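Local structure of salt-tolerant glutaminase (Micrococcus luteus, 3IH8) at residues Pro36-Ile41 and Phe278-Asp283; Asp55-Phe60 and Thr200-Ala205; Asn90-Ala95 and Arg107-Met112; Val120-Val125 and Lys132-Arg137; Glu155-Glu160 and Tyr191-Ala196. The protein probably catalyses the hydrolysis of L-glutamine to L-glutamate and ammonium, as a member of the glutaminase family. All coordinates share one frame; numbering follows the deposited sequence.

Interaction 1: Pro36-Ile41 and Phe278-Asp283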
# COMPACT_ATOMS: atom_id res chain seq x y z
N PRO A 36 34.58 -1.09 -3.71
CA PRO A 36 33.49 -1.92 -3.18
C PRO A 36 33.24 -1.78 -1.68
O PRO A 36 32.15 -2.08 -1.20
CB PRO A 36 33.93 -3.33 -3.54
CG PRO A 36 35.42 -3.24 -3.37
CD PRO A 36 35.74 -1.93 -4.07
N ASP A 37 34.26 -1.34 -0.95
CA ASP A 37 34.14 -1.19 0.50
C ASP A 37 33.49 0.15 0.84
O ASP A 37 34.12 1.05 1.39
CB ASP A 37 35.53 -1.29 1.14
CG ASP A 37 35.48 -1.30 2.65
OD1 ASP A 37 36.55 -1.40 3.28
OD2 ASP A 37 34.37 -1.20 3.22
N ARG A 38 32.21 0.27 0.49
CA ARG A 38 31.43 1.47 0.75
C ARG A 38 30.01 1.04 1.09
O ARG A 38 29.48 0.11 0.48
CB ARG A 38 31.43 2.40 -0.46
CG ARG A 38 32.80 3.01 -0.75
CD ARG A 38 32.74 3.94 -1.95
NE ARG A 38 32.50 3.20 -3.19
CZ ARG A 38 32.19 3.76 -4.35
NH1 ARG A 38 32.09 5.09 -4.44
NH2 ARG A 38 31.99 3.01 -5.43
N PHE A 39 29.40 1.71 2.06
CA PHE A 39 28.07 1.33 2.48
C PHE A 39 27.39 2.44 3.27
O PHE A 39 27.84 2.80 4.37
CB PHE A 39 28.17 0.04 3.29
CG PHE A 39 26.85 -0.56 3.66
CD1 PHE A 39 25.77 -0.49 2.79
CD2 PHE A 39 26.71 -1.25 4.86
CE1 PHE A 39 24.56 -1.10 3.11
CE2 PHE A 39 25.51 -1.87 5.19
CZ PHE A 39 24.43 -1.79 4.31
N GLY A 40 26.32 2.99 2.71
CA GLY A 40 25.58 4.06 3.36
C GLY A 40 24.08 3.88 3.27
O GLY A 40 23.57 3.10 2.45
N ILE A 41 23.35 4.60 4.10
CA ILE A 41 21.91 4.51 4.10
C ILE A 41 21.27 5.76 4.67
O ILE A 41 21.83 6.41 5.56
CB ILE A 41 21.45 3.25 4.87
CG1 ILE A 41 19.92 3.13 4.81
CG2 ILE A 41 21.95 3.30 6.30
CD1 ILE A 41 19.41 1.88 5.49
N PHE A 278 23.19 2.70 -0.37
CA PHE A 278 24.30 2.57 -1.31
C PHE A 278 25.24 1.47 -0.88
O PHE A 278 25.67 1.41 0.27
CB PHE A 278 25.06 3.88 -1.43
CG PHE A 278 26.32 3.78 -2.26
CD1 PHE A 278 26.29 3.21 -3.53
CD2 PHE A 278 27.53 4.27 -1.78
CE1 PHE A 278 27.45 3.13 -4.32
CE2 PHE A 278 28.70 4.20 -2.56
CZ PHE A 278 28.66 3.63 -3.83
N SER A 279 25.56 0.60 -1.84
CA SER A 279 26.48 -0.52 -1.64
C SER A 279 26.73 -1.13 -3.02
O SER A 279 25.87 -1.83 -3.57
CB SER A 279 25.88 -1.55 -0.70
OG SER A 279 26.81 -2.58 -0.48
N PRO A 280 27.91 -0.86 -3.60
CA PRO A 280 28.37 -1.31 -4.91
C PRO A 280 28.10 -2.74 -5.40
O PRO A 280 27.55 -2.93 -6.47
CB PRO A 280 29.86 -1.00 -4.88
CG PRO A 280 29.90 0.26 -4.05
CD PRO A 280 28.97 -0.09 -2.91
N ARG A 281 28.50 -3.75 -4.64
CA ARG A 281 28.31 -5.12 -5.09
C ARG A 281 26.86 -5.53 -5.34
O ARG A 281 25.95 -5.27 -4.54
CB ARG A 281 29.02 -6.06 -4.11
CG ARG A 281 30.54 -5.86 -4.20
CD ARG A 281 31.37 -6.75 -3.30
NE ARG A 281 32.78 -6.61 -3.66
CZ ARG A 281 33.80 -7.15 -3.00
NH1 ARG A 281 33.60 -7.88 -1.91
NH2 ARG A 281 35.04 -6.96 -3.44
N LEU A 282 26.64 -6.16 -6.49
CA LEU A 282 25.32 -6.61 -6.89
C LEU A 282 25.20 -8.12 -6.68
O LEU A 282 26.21 -8.83 -6.69
CB LEU A 282 25.11 -6.29 -8.37
CG LEU A 282 25.55 -4.87 -8.77
CD1 LEU A 282 25.53 -4.73 -10.29
CD2 LEU A 282 24.65 -3.82 -8.11
N ASP A 283 23.98 -8.60 -6.46
CA ASP A 283 23.76 -10.04 -6.27
C ASP A 283 23.62 -10.71 -7.64
O ASP A 283 23.88 -10.09 -8.68
CB ASP A 283 22.52 -10.30 -5.41
CG ASP A 283 21.28 -9.56 -5.91
OD1 ASP A 283 21.12 -9.39 -7.14
OD2 ASP A 283 20.45 -9.17 -5.06
O HOH W 1 29.60 -3.60 -2.00
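G40 and F278 form an antiparallel hydrogen-bonded pair at the point where strands 40-44 and 273-278 part. G40 N donates to F278 O over 3.0 Å, in the carbonyl plane and on a lone pair. F278 N returns a bond of 2.9 Å to G40 O, tilted from the plane of that carbonyl. F39 CA also approaches F278 O at 3.3 Å in a CA-H...O contact, and F39 CD1 brings the ring edge to it at 3.2 Å. F39 CG lies anti to the backbone N (chi1 -174°), which turns the rest of the ring away toward helices 4-17 and 289-302. Both strands belong to the five-stranded antiparallel sheet of the glutaminase domain, whose family falls in the beta-lactamase clan.

Beyond the pair the chains run on as loops, and side chains join them. The edge of the F278 ring points at the flat face of the R38 guanidinium, with F278 CZ 3.6 Å from R38 CZ and the planes 87° apart. R38 NE donates to D35 O. P280 CD sits 3.4 Å from R38 O. At the far end P36 CB rests on R281 NE at 3.5 Å, while R281 NH1 donates to N20 O. A water there donates to P36 O and accepts from R281 N at 2.9 Å. It also has a weak hydrogen bond from S279 OG.

Interaction 2: Asp55-Phe60 and Thr200-Ala205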
# COMPACT_ATOMS: atom_id res chain seq x y z
N ASP A 55 28.48 5.57 4.38
CA ASP A 55 28.73 6.36 3.18
C ASP A 55 27.45 6.86 2.53
O ASP A 55 27.19 6.59 1.35
CB ASP A 55 29.53 5.53 2.19
CG ASP A 55 30.80 4.97 2.80
OD1 ASP A 55 31.68 5.76 3.19
OD2 ASP A 55 30.91 3.73 2.91
N ALA A 56 26.65 7.61 3.28
CA ALA A 56 25.40 8.15 2.77
C ALA A 56 25.59 9.50 2.07
O ALA A 56 24.63 10.09 1.58
CB ALA A 56 24.39 8.27 3.90
N ASP A 57 26.82 9.99 2.02
CA ASP A 57 27.08 11.27 1.38
C ASP A 57 28.05 11.11 0.21
O ASP A 57 28.65 12.07 -0.28
CB ASP A 57 27.62 12.26 2.42
CG ASP A 57 27.65 13.69 1.91
OD1 ASP A 57 28.61 14.05 1.20
OD2 ASP A 57 26.70 14.45 2.22
N VAL A 58 28.18 9.87 -0.25
CA VAL A 58 29.06 9.54 -1.36
C VAL A 58 28.26 9.41 -2.66
O VAL A 58 27.35 8.59 -2.75
CB VAL A 58 29.77 8.22 -1.09
CG1 VAL A 58 30.80 7.96 -2.17
CG2 VAL A 58 30.41 8.26 0.28
N GLU A 59 28.62 10.22 -3.66
CA GLU A 59 27.93 10.19 -4.94
C GLU A 59 28.25 8.98 -5.81
O GLU A 59 29.37 8.45 -5.79
CB GLU A 59 28.22 11.47 -5.74
CG GLU A 59 27.72 12.75 -5.09
CD GLU A 59 27.82 13.96 -6.00
OE1 GLU A 59 28.90 14.16 -6.61
OE2 GLU A 59 26.83 14.71 -6.11
N PHE A 60 27.26 8.56 -6.59
CA PHE A 60 27.38 7.42 -7.49
C PHE A 60 26.32 7.65 -8.55
O PHE A 60 25.36 8.39 -8.31
CB PHE A 60 27.12 6.11 -6.74
CG PHE A 60 25.81 6.10 -6.01
CD1 PHE A 60 24.63 5.81 -6.69
CD2 PHE A 60 25.74 6.45 -4.67
CE1 PHE A 60 23.39 5.87 -6.04
CE2 PHE A 60 24.52 6.52 -4.00
CZ PHE A 60 23.34 6.23 -4.69
N THR A 200 23.62 10.86 -4.05
CA THR A 200 24.14 10.24 -2.84
C THR A 200 22.96 9.48 -2.24
O THR A 200 21.82 9.60 -2.70
CB THR A 200 24.61 11.28 -1.81
OG1 THR A 200 23.52 12.14 -1.47
CG2 THR A 200 25.75 12.11 -2.36
N VAL A 201 23.23 8.69 -1.21
CA VAL A 201 22.17 7.95 -0.55
C VAL A 201 21.13 8.93 0.01
O VAL A 201 19.93 8.66 -0.03
CB VAL A 201 22.74 7.14 0.60
CG1 VAL A 201 21.65 6.39 1.29
CG2 VAL A 201 23.78 6.17 0.08
N LYS A 202 21.59 10.06 0.53
CA LYS A 202 20.69 11.06 1.10
C LYS A 202 19.71 11.62 0.06
O LYS A 202 18.53 11.82 0.36
CB LYS A 202 21.48 12.19 1.77
CG LYS A 202 22.37 11.73 2.93
CD LYS A 202 23.07 12.92 3.61
CE LYS A 202 24.12 12.45 4.61
NZ LYS A 202 24.73 13.57 5.42
N ASP A 203 20.21 11.89 -1.15
CA ASP A 203 19.37 12.41 -2.23
C ASP A 203 18.24 11.42 -2.53
O ASP A 203 17.07 11.81 -2.56
CB ASP A 203 20.19 12.63 -3.50
CG ASP A 203 21.34 13.62 -3.31
OD1 ASP A 203 21.09 14.76 -2.85
OD2 ASP A 203 22.49 13.25 -3.62
N LEU A 204 18.59 10.16 -2.75
CA LEU A 204 17.58 9.13 -3.04
C LEU A 204 16.52 9.12 -1.95
O LEU A 204 15.32 9.04 -2.22
CB LEU A 204 18.24 7.75 -3.15
CG LEU A 204 19.02 7.46 -4.44
CD1 LEU A 204 19.69 6.10 -4.35
CD2 LEU A 204 18.06 7.51 -5.63
N ALA A 205 16.97 9.22 -0.70
CA ALA A 205 16.05 9.24 0.43
C ALA A 205 15.10 10.43 0.29
O ALA A 205 13.88 10.29 0.44
CB ALA A 205 16.84 9.34 1.74
O HOH W 2 24.41 15.67 4.08
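A56 lies against V201 and K202 in the tight part, at the start of helix 201-212. K202 N donates to A56 O over 3.2 Å, in the carbonyl plane, so the loop takes up an N-H of the first helical turn. K202 CG also presses on A56 O, at 3.1 Å. A56 CB packs on V201 CB at 3.9 Å. L204 CD1 meets the F60 ring at its edge, 3.7 Å from CZ.

T200 is the N-cap and forms a capping box with D203. Its OG1 stands between the backbone N and the carbonyl carbon (chi1 59°) and accepts a weak hydrogen bond from D203 N. The same hydroxyl donates to D203 OD2 at 2.6 Å, coming from above the carboxylate plane. T200 N reaches that oxygen on its anti lone pair, so two donors grip OD2. R148 makes salt bridges with D203 OD1 and E59 OE2.

The outer side, where D57 and E59 face solvent, is looser. E59 CG touches the T200 methyl CG2 at 3.4 Å. D57 OD2 and K202 NZ form a long salt bridge of 3.9 Å. A water between them donates to D57 OD2; its link to K202 NZ is unusually short and less sure.

V201 and A205 lean on strand 40-44, and K202 on strand 50-54. F60 stacks with F278, and its backbone pairs with V199 in the sheet of strands 60-61 and 198-199.

Interaction 3: Asn90-Ala95 and Arg107-Met112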
# COMPACT_ATOMS: atom_id res chain seq x y z
N ASN A 90 2.44 -3.53 -16.97
CA ASN A 90 2.58 -4.94 -16.65
C ASN A 90 3.99 -5.29 -16.20
O ASN A 90 4.98 -4.91 -16.83
CB ASN A 90 2.23 -5.80 -17.86
CG ASN A 90 0.96 -5.36 -18.54
OD1 ASN A 90 -0.11 -5.30 -17.91
ND2 ASN A 90 1.06 -5.03 -19.82
N PRO A 91 4.10 -6.03 -15.09
CA PRO A 91 5.44 -6.39 -14.63
C PRO A 91 6.07 -7.45 -15.54
O PRO A 91 5.36 -8.18 -16.23
CB PRO A 91 5.18 -6.90 -13.21
CG PRO A 91 3.79 -7.47 -13.30
CD PRO A 91 3.06 -6.46 -14.14
N SER A 92 7.39 -7.50 -15.56
CA SER A 92 8.09 -8.49 -16.37
C SER A 92 9.59 -8.46 -16.10
O SER A 92 10.09 -7.54 -15.44
CB SER A 92 7.83 -8.26 -17.86
OG SER A 92 8.76 -7.36 -18.43
N GLY A 93 10.31 -9.47 -16.60
CA GLY A 93 11.75 -9.53 -16.43
C GLY A 93 12.39 -8.55 -17.39
O GLY A 93 11.73 -8.07 -18.32
N GLU A 94 13.66 -8.23 -17.19
CA GLU A 94 14.35 -7.30 -18.07
C GLU A 94 14.60 -7.94 -19.43
O GLU A 94 14.80 -7.24 -20.42
CB GLU A 94 15.68 -6.86 -17.45
CG GLU A 94 16.56 -5.96 -18.35
CD GLU A 94 15.82 -4.75 -18.92
OE1 GLU A 94 15.19 -4.00 -18.15
OE2 GLU A 94 15.86 -4.53 -20.14
N ALA A 95 14.61 -9.27 -19.49
CA ALA A 95 14.84 -9.96 -20.76
C ALA A 95 13.78 -9.52 -21.76
O ALA A 95 12.59 -9.48 -21.42
CB ALA A 95 14.80 -11.47 -20.56
N ARG A 107 3.73 -1.56 -27.16
CA ARG A 107 4.26 -0.77 -26.07
C ARG A 107 4.99 -1.67 -25.08
O ARG A 107 4.54 -2.78 -24.80
CB ARG A 107 3.14 0.02 -25.36
CG ARG A 107 1.96 -0.79 -24.84
CD ARG A 107 0.68 0.06 -24.90
NE ARG A 107 0.34 0.74 -23.65
CZ ARG A 107 -0.35 0.18 -22.67
NH1 ARG A 107 -0.78 -1.07 -22.78
NH2 ARG A 107 -0.65 0.87 -21.57
N PRO A 108 6.15 -1.22 -24.60
CA PRO A 108 6.89 -2.04 -23.64
C PRO A 108 6.03 -2.21 -22.39
O PRO A 108 5.17 -1.37 -22.12
CB PRO A 108 8.17 -1.24 -23.40
CG PRO A 108 7.76 0.19 -23.74
CD PRO A 108 6.90 0.00 -24.94
N ASP A 109 6.26 -3.30 -21.66
CA ASP A 109 5.49 -3.64 -20.46
C ASP A 109 5.37 -2.58 -19.37
O ASP A 109 4.27 -2.32 -18.87
CB ASP A 109 6.03 -4.93 -19.84
CG ASP A 109 5.52 -6.17 -20.54
OD1 ASP A 109 4.33 -6.20 -20.89
OD2 ASP A 109 6.30 -7.14 -20.73
N ASN A 110 6.48 -1.98 -18.97
CA ASN A 110 6.44 -0.96 -17.93
C ASN A 110 7.64 -0.02 -17.96
O ASN A 110 8.63 -0.27 -18.66
CB ASN A 110 6.29 -1.61 -16.54
CG ASN A 110 7.43 -2.52 -16.20
OD1 ASN A 110 7.35 -3.74 -16.37
ND2 ASN A 110 8.51 -1.95 -15.69
N ALA A 111 7.55 1.06 -17.18
CA ALA A 111 8.61 2.06 -17.13
C ALA A 111 9.87 1.64 -16.37
O ALA A 111 10.90 2.31 -16.43
CB ALA A 111 8.06 3.35 -16.53
N MET A 112 9.80 0.52 -15.65
CA MET A 112 10.94 0.05 -14.86
C MET A 112 11.96 -0.75 -15.68
O MET A 112 13.13 -0.86 -15.29
CB MET A 112 10.45 -0.78 -13.67
CG MET A 112 9.60 0.04 -12.67
SD MET A 112 10.45 1.53 -12.08
CE MET A 112 9.69 2.82 -13.06
O HOH W 3 5.53 -9.88 -19.00
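N90 and D109 bring two irregular loops together, with their CA atoms 5.0 Å apart. N90 N donates to D109 O at 2.9 Å with an angle of 145°, but the position of D109 O is less certain than usual, so this bond is doubtful in detail.

The side chain of D109 reaches toward the other loop and fits between N90 and S92. Its CB lies 3.2 Å from N90 O. The two carboxylate oxygens face different neighbours. OD1 is 3.6 Å from N90 ND2, with the amide and carboxylate planes 79° apart, while N90 ND2 donates to E104 OE1. OD2 is 3.4 Å from S92 OG. That hydroxyl donates to G93 O over 3.1 Å. A water donates to P91 O and, weakly, to D109 OD2. N110 CB comes to 3.6 Å from N90 O.

The side chain of N110 is about 6 Å from that of Y243, a predicted substrate-binding residue. N110, P91 and M112 all touch S240 of helix 227-240, and P91 also packs on G247 of the second subunit. P108 rests on helix 114-123 and D109 on helix 99-102.

Interaction 4: Val120-Val125 and Lys132-Arg137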
# COMPACT_ATOMS: atom_id res chain seq x y z
N VAL A 120 9.90 6.20 -22.26
CA VAL A 120 9.64 7.32 -21.35
C VAL A 120 10.54 8.51 -21.70
O VAL A 120 10.06 9.64 -21.79
CB VAL A 120 9.89 6.93 -19.88
CG1 VAL A 120 10.10 8.19 -19.01
CG2 VAL A 120 8.71 6.13 -19.35
N HIS A 121 11.83 8.25 -21.89
CA HIS A 121 12.75 9.33 -22.22
C HIS A 121 12.29 9.99 -23.52
O HIS A 121 12.28 11.22 -23.62
CB HIS A 121 14.19 8.80 -22.35
CG HIS A 121 15.23 9.87 -22.33
ND1 HIS A 121 15.48 10.71 -23.40
CD2 HIS A 121 16.09 10.27 -21.35
CE1 HIS A 121 16.43 11.57 -23.09
NE2 HIS A 121 16.82 11.32 -21.85
N GLN A 122 11.88 9.18 -24.49
CA GLN A 122 11.39 9.70 -25.76
C GLN A 122 10.25 10.71 -25.55
O GLN A 122 10.15 11.71 -26.26
CB GLN A 122 10.91 8.54 -26.65
CG GLN A 122 10.09 8.94 -27.88
CD GLN A 122 10.92 9.65 -28.96
OE1 GLN A 122 11.44 9.01 -29.88
NE2 GLN A 122 11.06 10.96 -28.83
N LEU A 123 9.42 10.46 -24.54
CA LEU A 123 8.27 11.30 -24.22
C LEU A 123 8.51 12.52 -23.33
O LEU A 123 7.60 13.32 -23.13
CB LEU A 123 7.21 10.46 -23.52
CG LEU A 123 6.47 9.34 -24.25
CD1 LEU A 123 6.10 8.24 -23.25
CD2 LEU A 123 5.23 9.93 -24.93
N LEU A 124 9.73 12.65 -22.81
CA LEU A 124 10.08 13.70 -21.84
C LEU A 124 9.63 15.17 -21.85
O LEU A 124 9.20 15.65 -20.81
CB LEU A 124 11.59 13.66 -21.60
CG LEU A 124 11.87 12.67 -20.46
CD1 LEU A 124 13.35 12.67 -20.10
CD2 LEU A 124 11.01 13.05 -19.24
N VAL A 125 9.72 15.91 -22.95
CA VAL A 125 9.27 17.30 -22.88
C VAL A 125 8.12 17.49 -23.84
O VAL A 125 7.14 18.18 -23.54
CB VAL A 125 10.41 18.30 -23.21
CG1 VAL A 125 9.86 19.72 -23.33
CG2 VAL A 125 11.47 18.25 -22.11
N LYS A 132 18.89 17.85 -26.06
CA LYS A 132 19.34 18.65 -24.93
C LYS A 132 18.21 19.01 -23.96
O LYS A 132 18.41 19.07 -22.75
CB LYS A 132 20.03 19.91 -25.45
CG LYS A 132 20.74 20.75 -24.42
CD LYS A 132 19.87 21.90 -23.95
CE LYS A 132 20.72 23.02 -23.36
NZ LYS A 132 21.69 22.51 -22.34
N GLU A 133 17.01 19.23 -24.49
CA GLU A 133 15.87 19.56 -23.65
C GLU A 133 15.45 18.36 -22.80
O GLU A 133 15.20 18.49 -21.60
CB GLU A 133 14.67 20.01 -24.49
CG GLU A 133 14.90 21.26 -25.30
CD GLU A 133 13.69 21.64 -26.12
OE1 GLU A 133 12.85 22.44 -25.63
OE2 GLU A 133 13.57 21.13 -27.26
N ARG A 134 15.37 17.18 -23.42
CA ARG A 134 14.96 15.98 -22.70
C ARG A 134 15.98 15.59 -21.64
O ARG A 134 15.59 15.14 -20.56
CB ARG A 134 14.69 14.82 -23.67
CG ARG A 134 13.31 14.91 -24.33
CD ARG A 134 13.11 13.96 -25.51
NE ARG A 134 11.93 14.34 -26.27
CZ ARG A 134 11.78 14.14 -27.58
NH1 ARG A 134 12.74 13.56 -28.30
NH2 ARG A 134 10.67 14.54 -28.18
N LEU A 135 17.26 15.77 -21.92
CA LEU A 135 18.29 15.45 -20.94
C LEU A 135 18.17 16.43 -19.77
O LEU A 135 18.16 16.02 -18.61
CB LEU A 135 19.69 15.54 -21.56
CG LEU A 135 20.86 14.96 -20.75
CD1 LEU A 135 22.13 15.09 -21.55
CD2 LEU A 135 21.01 15.68 -19.43
N ASP A 136 18.08 17.73 -20.08
CA ASP A 136 17.95 18.75 -19.04
C ASP A 136 16.71 18.50 -18.18
O ASP A 136 16.73 18.69 -16.96
CB ASP A 136 17.82 20.17 -19.64
CG ASP A 136 19.13 20.68 -20.26
OD1 ASP A 136 20.22 20.25 -19.84
OD2 ASP A 136 19.04 21.54 -21.16
N ARG A 137 15.62 18.08 -18.83
CA ARG A 137 14.36 17.81 -18.15
C ARG A 137 14.49 16.64 -17.18
O ARG A 137 13.85 16.62 -16.12
CB ARG A 137 13.27 17.55 -19.20
CG ARG A 137 11.88 17.23 -18.64
CD ARG A 137 11.49 18.15 -17.49
NE ARG A 137 10.12 17.90 -17.05
CZ ARG A 137 9.66 18.16 -15.83
NH1 ARG A 137 8.40 17.90 -15.52
NH2 ARG A 137 10.47 18.67 -14.90
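R134 reaches across from helix 131-146 and lies against H121, Q122 and L124. Apolar contacts come from its aliphatic part. L124 CB is 3.5 Å from R134 CG, and H121 CE1 is 3.7 Å from R134 CB. Further along, V125 CG2 sits 3.5 Å from R137 CB. Separately, the methyl L124 CD1 lies against a backbone oxygen, R134 O, at 3.4 Å.

Polar contacts gather at the guanidinium, yet no hydrogen bond joins the segments. R134 is extended from CG to NE, which carries the group over Q122 O. That oxygen lies 3.1 Å above the guanidinium plane, toward its rim, so the N-H groups do not point at it. Q122 NE2 and R134 NH1, both donors, lie 3.1 Å apart, an approach explained by their shared acceptor, D182 OD1. R134 NH2 donates to G126 O.

R137 pairs with D77 and E140. H121 ND1 is buried without a partner in the model.

The arrangement joins two successive helices of the glutaminase domain, 114-123 and 131-146, with the arginine tying the end of the first and the connecting loop to the second. The H121 side chain is about 5 Å from that of Y191, which binds L-glutamate.

Interaction 5: Glu155-Glu160 and Tyr191-Ala196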
# COMPACT_ATOMS: atom_id res chain seq x y z
N GLU A 155 32.02 10.81 -17.53
CA GLU A 155 32.99 9.74 -17.66
C GLU A 155 32.25 8.39 -17.71
O GLU A 155 32.57 7.53 -18.53
CB GLU A 155 33.97 9.77 -16.48
CG GLU A 155 34.98 8.64 -16.49
CD GLU A 155 35.97 8.76 -15.34
OE1 GLU A 155 36.77 9.72 -15.34
OE2 GLU A 155 35.96 7.90 -14.44
N THR A 156 31.27 8.22 -16.82
CA THR A 156 30.50 6.98 -16.80
C THR A 156 29.66 6.92 -18.06
O THR A 156 29.48 5.86 -18.65
CB THR A 156 29.57 6.90 -15.57
OG1 THR A 156 30.37 6.67 -14.40
CG2 THR A 156 28.58 5.75 -15.71
N TYR A 157 29.15 8.08 -18.48
CA TYR A 157 28.35 8.16 -19.69
C TYR A 157 29.10 7.57 -20.88
O TYR A 157 28.66 6.59 -21.49
CB TYR A 157 28.00 9.62 -19.99
CG TYR A 157 27.51 9.84 -21.40
CD1 TYR A 157 26.21 9.48 -21.77
CD2 TYR A 157 28.34 10.41 -22.36
CE1 TYR A 157 25.76 9.68 -23.08
CE2 TYR A 157 27.90 10.62 -23.67
CZ TYR A 157 26.61 10.25 -24.02
OH TYR A 157 26.18 10.46 -25.31
N GLU A 158 30.24 8.17 -21.21
CA GLU A 158 31.03 7.71 -22.35
C GLU A 158 31.39 6.23 -22.23
O GLU A 158 31.37 5.50 -23.23
CB GLU A 158 32.31 8.54 -22.49
CG GLU A 158 32.05 10.00 -22.77
CD GLU A 158 33.27 10.72 -23.28
OE1 GLU A 158 33.72 10.40 -24.40
OE2 GLU A 158 33.79 11.60 -22.56
N SER A 159 31.72 5.81 -21.02
CA SER A 159 32.07 4.42 -20.78
C SER A 159 30.89 3.51 -21.15
O SER A 159 31.07 2.44 -21.74
CB SER A 159 32.47 4.24 -19.32
OG SER A 159 33.06 2.97 -19.10
N GLU A 160 29.68 3.95 -20.81
CA GLU A 160 28.47 3.20 -21.09
C GLU A 160 28.18 3.17 -22.59
O GLU A 160 27.83 2.12 -23.14
CB GLU A 160 27.27 3.82 -20.37
CG GLU A 160 25.93 3.18 -20.72
CD GLU A 160 25.40 2.28 -19.62
OE1 GLU A 160 25.08 2.80 -18.53
OE2 GLU A 160 25.29 1.06 -19.86
N TYR A 191 19.05 8.43 -22.50
CA TYR A 191 18.81 7.51 -21.39
C TYR A 191 20.11 7.18 -20.65
O TYR A 191 20.11 7.04 -19.42
CB TYR A 191 18.18 6.22 -21.91
CG TYR A 191 18.12 5.13 -20.87
CD1 TYR A 191 17.26 5.24 -19.77
CD2 TYR A 191 18.94 4.01 -20.96
CE1 TYR A 191 17.23 4.25 -18.79
CE2 TYR A 191 18.92 3.01 -19.97
CZ TYR A 191 18.06 3.15 -18.89
OH TYR A 191 18.03 2.18 -17.91
N VAL A 192 21.20 7.04 -21.39
CA VAL A 192 22.48 6.73 -20.78
C VAL A 192 23.00 7.90 -19.93
O VAL A 192 23.58 7.69 -18.86
CB VAL A 192 23.52 6.34 -21.86
CG1 VAL A 192 24.93 6.33 -21.26
CG2 VAL A 192 23.18 4.96 -22.42
N ALA A 193 22.76 9.12 -20.40
CA ALA A 193 23.19 10.31 -19.66
C ALA A 193 22.34 10.43 -18.39
O ALA A 193 22.83 10.77 -17.31
CB ALA A 193 23.03 11.56 -20.53
N GLN A 194 21.05 10.16 -18.55
CA GLN A 194 20.06 10.16 -17.47
C GLN A 194 20.52 9.23 -16.34
O GLN A 194 20.43 9.57 -15.16
CB GLN A 194 18.73 9.69 -18.05
CG GLN A 194 17.67 9.25 -17.07
CD GLN A 194 16.55 8.49 -17.77
OE1 GLN A 194 16.07 8.91 -18.83
NE2 GLN A 194 16.13 7.36 -17.19
N CYS A 195 21.03 8.06 -16.72
CA CYS A 195 21.51 7.08 -15.75
C CYS A 195 22.83 7.51 -15.12
O CYS A 195 23.21 7.01 -14.06
CB CYS A 195 21.70 5.71 -16.42
SG CYS A 195 20.17 4.87 -16.96
N ALA A 196 23.53 8.44 -15.77
CA ALA A 196 24.82 8.91 -15.28
C ALA A 196 24.67 10.09 -14.32
O ALA A 196 25.67 10.69 -13.91
CB ALA A 196 25.73 9.29 -16.45
O HOH W 4 25.45 5.66 -17.52
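Y157 and A193 mark the closest backbone approach of two helices, with their CA atoms 5.6 Å apart. The axes of segments 155-160 and 191-195 pass at 8.8 Å, and their directions differ by 140°, nearer antiparallel than parallel. No direct hydrogen bond crosses between them.

V192 carries the contact; its CG1 lies between Y157 and E160, two side chains about one turn apart on the facing helix. Y157 CD1 lies 3.4 Å from V192 CG1. E160 CG lies 3.3 Å from the same V192 methyl. The tyrosine ring also meets A193: Y157 CD1 is 4.0 Å from A193 CB, and A193 N sits at the ring edge. Toward the end of helix 184-195, Y157 CB and A196 CB are 4.2 Å apart. The Y157 ring also packs edge-to-face with W154.

E160 leaves its helix with CG anti to the backbone N (chi1 174°), then bends at chi2. The methylene thus packs on V192 while the carboxylate turns off. A water donates to E160 OE1 at 3.1 Å and to V192 O at 3.1 Å, and so links the two helices. OE1 also has a weak hydrogen bond with Y27 OH.

E160, Y191 and C195 all bind L-glutamate. Apolar packing thus holds together two helices that carry ligand-binding residues, and the water adds a polar link at a carboxylate of the site.

In the fold
Interactions 1 and 2 touch and meet at one end of the main sheet's strands: F39 N probably hydrogen-bonds to D55 OD2, and I41 packs on V201. Interaction 1 is buried and rests on strand pairing. Interaction 2 is partly buried and sets a capped helix start against a loop. Interactions 4 and 5 belong to the helical region and touch where L135 packs on A193. Both rely on side-chain packing rather than backbone bonds. Interaction 4 is partly buried and rich in charge, whereas interaction 5 is buried and mainly apolar. Interaction 3 lies at the surface, joins two loops and reaches the second subunit. It meets interaction 4 where A111 packs on V120.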